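Long-range contact in thioredoxin reductase (Streptococcus pyogenes, PDB 5UWY), which probably catalyses the NADPH-dependent reduction of thioredoxin, passing electrons through a bound FAD and a redox-active disulfide: residues Y132-C136 and E158-L162. Residues are numbered along the deposited sequence; the frame is centred on the assembly and turned at random.
With FAD (flavin-adenine dinucleotide), chain B.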
# COMPACT_ATOMS: atom_id res chain seq x y z
N TYR A 132 16.52 0.59 14.06
CA TYR A 132 16.81 1.72 13.18
C TYR A 132 15.54 2.38 12.68
O TYR A 132 15.57 3.10 11.67
CB TYR A 132 17.68 1.26 12.00
CG TYR A 132 18.94 0.52 12.40
CD1 TYR A 132 20.12 1.20 12.67
CD2 TYR A 132 18.95 -0.87 12.50
CE1 TYR A 132 21.27 0.52 13.03
CE2 TYR A 132 20.09 -1.56 12.86
CZ TYR A 132 21.25 -0.86 13.12
OH TYR A 132 22.40 -1.54 13.48
N CYS A 133 14.42 2.17 13.37
CA CYS A 133 13.11 2.57 12.85
C CYS A 133 12.18 2.83 14.03
O CYS A 133 11.66 1.89 14.63
CB CYS A 133 12.55 1.49 11.93
SG CYS A 133 11.26 2.05 10.83
N ALA A 134 11.96 4.11 14.34
CA ALA A 134 11.08 4.46 15.45
C ALA A 134 9.62 4.20 15.12
O ALA A 134 8.87 3.70 15.97
CB ALA A 134 11.29 5.93 15.84
N VAL A 135 9.19 4.52 13.90
CA VAL A 135 7.84 4.19 13.45
C VAL A 135 7.60 2.69 13.50
O VAL A 135 6.46 2.24 13.61
CB VAL A 135 7.62 4.74 12.02
CG1 VAL A 135 6.19 4.50 11.56
CG2 VAL A 135 7.96 6.22 11.95
N CYS A 136 8.68 1.91 13.47
CA CYS A 136 8.60 0.46 13.34
C CYS A 136 8.41 -0.24 14.69
O CYS A 136 7.41 -0.94 14.89
CB CYS A 136 9.87 -0.04 12.64
SG CYS A 136 9.97 0.46 10.89
N GLU A 158 13.20 11.73 15.47
CA GLU A 158 12.88 10.37 15.90
C GLU A 158 12.87 10.26 17.42
O GLU A 158 12.10 9.46 17.98
CB GLU A 158 13.87 9.37 15.28
CG GLU A 158 14.97 8.86 16.21
CD GLU A 158 15.95 7.94 15.50
OE1 GLU A 158 17.16 8.25 15.47
OE2 GLU A 158 15.51 6.90 14.96
N ALA A 159 13.66 11.08 18.11
CA ALA A 159 13.65 11.07 19.57
C ALA A 159 12.34 11.62 20.12
O ALA A 159 11.69 10.98 20.96
CB ALA A 159 14.84 11.86 20.11
N ILE A 160 11.93 12.80 19.66
CA ILE A 160 10.69 13.34 20.22
C ILE A 160 9.49 12.53 19.76
O ILE A 160 8.46 12.50 20.44
CB ILE A 160 10.53 14.84 19.90
CG1 ILE A 160 11.06 15.17 18.51
CG2 ILE A 160 11.23 15.68 20.96
CD1 ILE A 160 10.86 16.62 18.12
N TYR A 161 9.59 11.84 18.62
CA TYR A 161 8.56 10.85 18.30
C TYR A 161 8.58 9.71 19.31
O TYR A 161 7.52 9.21 19.70
CB TYR A 161 8.75 10.31 16.88
CG TYR A 161 7.83 9.15 16.55
CD1 TYR A 161 6.50 9.37 16.22
CD2 TYR A 161 8.29 7.84 16.57
CE1 TYR A 161 5.65 8.31 15.92
CE2 TYR A 161 7.45 6.78 16.27
CZ TYR A 161 6.14 7.02 15.95
OH TYR A 161 5.30 5.96 15.65
N LEU A 162 9.77 9.31 19.75
CA LEU A 162 9.87 8.25 20.74
C LEU A 162 9.35 8.68 22.11
O LEU A 162 9.01 7.82 22.92
CB LEU A 162 11.32 7.78 20.86
CG LEU A 162 11.76 6.84 19.74
CD1 LEU A 162 13.20 6.40 19.91
CD2 LEU A 162 10.83 5.64 19.67
PA FAD B . 13.70 -4.69 0.77
O1A FAD B . 12.80 -5.68 1.41
O2A FAD B . 14.80 -4.09 1.66
O5B FAD B . 14.40 -5.30 -0.48
C5B FAD B . 15.73 -5.85 -0.40
C4B FAD B . 15.83 -7.05 -1.29
O4B FAD B . 16.58 -6.70 -2.49
C3B FAD B . 16.54 -8.25 -0.67
O3B FAD B . 15.81 -9.46 -0.88
C2B FAD B . 17.90 -8.26 -1.36
O2B FAD B . 18.43 -9.58 -1.45
C1B FAD B . 17.52 -7.72 -2.74
N9A FAD B . 18.62 -7.16 -3.52
C8A FAD B . 19.30 -5.99 -3.30
N7A FAD B . 20.25 -5.74 -4.17
C5A FAD B . 20.18 -6.83 -5.03
C6A FAD B . 20.92 -7.18 -6.18
N6A FAD B . 21.91 -6.43 -6.67
N1A FAD B . 20.60 -8.33 -6.81
C2A FAD B . 19.61 -9.08 -6.31
N3A FAD B . 18.85 -8.85 -5.25
C4A FAD B . 19.19 -7.71 -4.65
N1 FAD B . 8.64 -2.81 8.35
C2 FAD B . 7.41 -2.62 8.91
O2 FAD B . 6.39 -2.52 8.22
N3 FAD B . 7.29 -2.54 10.29
C4 FAD B . 8.32 -2.62 11.20
O4 FAD B . 8.09 -2.54 12.41
C4X FAD B . 9.62 -2.82 10.60
N5 FAD B . 10.66 -2.91 11.39
C5X FAD B . 11.90 -3.09 10.82
C6 FAD B . 13.01 -3.19 11.66
C7 FAD B . 14.29 -3.38 11.14
C7M FAD B . 15.46 -3.48 12.07
C8 FAD B . 14.46 -3.47 9.74
C8M FAD B . 15.83 -3.67 9.15
C9 FAD B . 13.36 -3.37 8.90
C9A FAD B . 12.08 -3.18 9.43
N10 FAD B . 10.94 -3.06 8.61
C10 FAD B . 9.69 -2.89 9.16
C1' FAD B . 11.05 -3.19 7.14
C2' FAD B . 11.02 -1.86 6.40
O2' FAD B . 9.68 -1.45 6.14
C3' FAD B . 11.75 -2.02 5.06
O3' FAD B . 12.03 -0.72 4.56
C4' FAD B . 11.00 -2.81 3.98
O4' FAD B . 11.04 -4.21 4.28
C5' FAD B . 11.57 -2.57 2.60
O5' FAD B . 10.83 -3.35 1.63
P FAD B . 11.27 -3.39 0.11
O1P FAD B . 10.93 -2.04 -0.54
O2P FAD B . 10.71 -4.55 -0.63
O3P FAD B . 12.85 -3.49 0.18
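Ala134 fills the apolar centre of this contact, its methyl directed toward helix 153-162, against Tyr161 and Leu162. Ala134 CB lies 3.6 Å from Tyr161 CD2 and 3.9 Å from Leu162 CD2, while Glu158 borders the same methyl with its CB, 4.3 Å from Ala134 CB. Tyr161 has CG anti to its backbone N (chi1 172°), which sends the ring along helix 134-137: its OH reaches Val135 CA at 3.8 Å, and Val135 CG2 rests more loosely against CE2. The polar element is an edge contact, with Ala134 O in the plane of the Tyr161 ring and 3.4 Å from CE2. The CxxC motif of bacterial thioredoxin reductases spans the N-cap and first turn of helix 134-137, here oxidised, with Cys133 SG bonded to Cys136 SG at 2.0 Å. Cys133 occupies the N-cap position, and both cysteines point away from helix 153-162, whose Leu162 also packs on Leu146 and Val148 of the Rossmann-type sheet. On the flavin side, Cys136 SG approaches FAD C4X at 3.3 Å, a placement consistent with electron transfer between flavin and disulfide. The second subunit also takes part: its Tyr300 meets Tyr161 edge-to-face, and its Arg25 hydrogen-bonds Cys136 O.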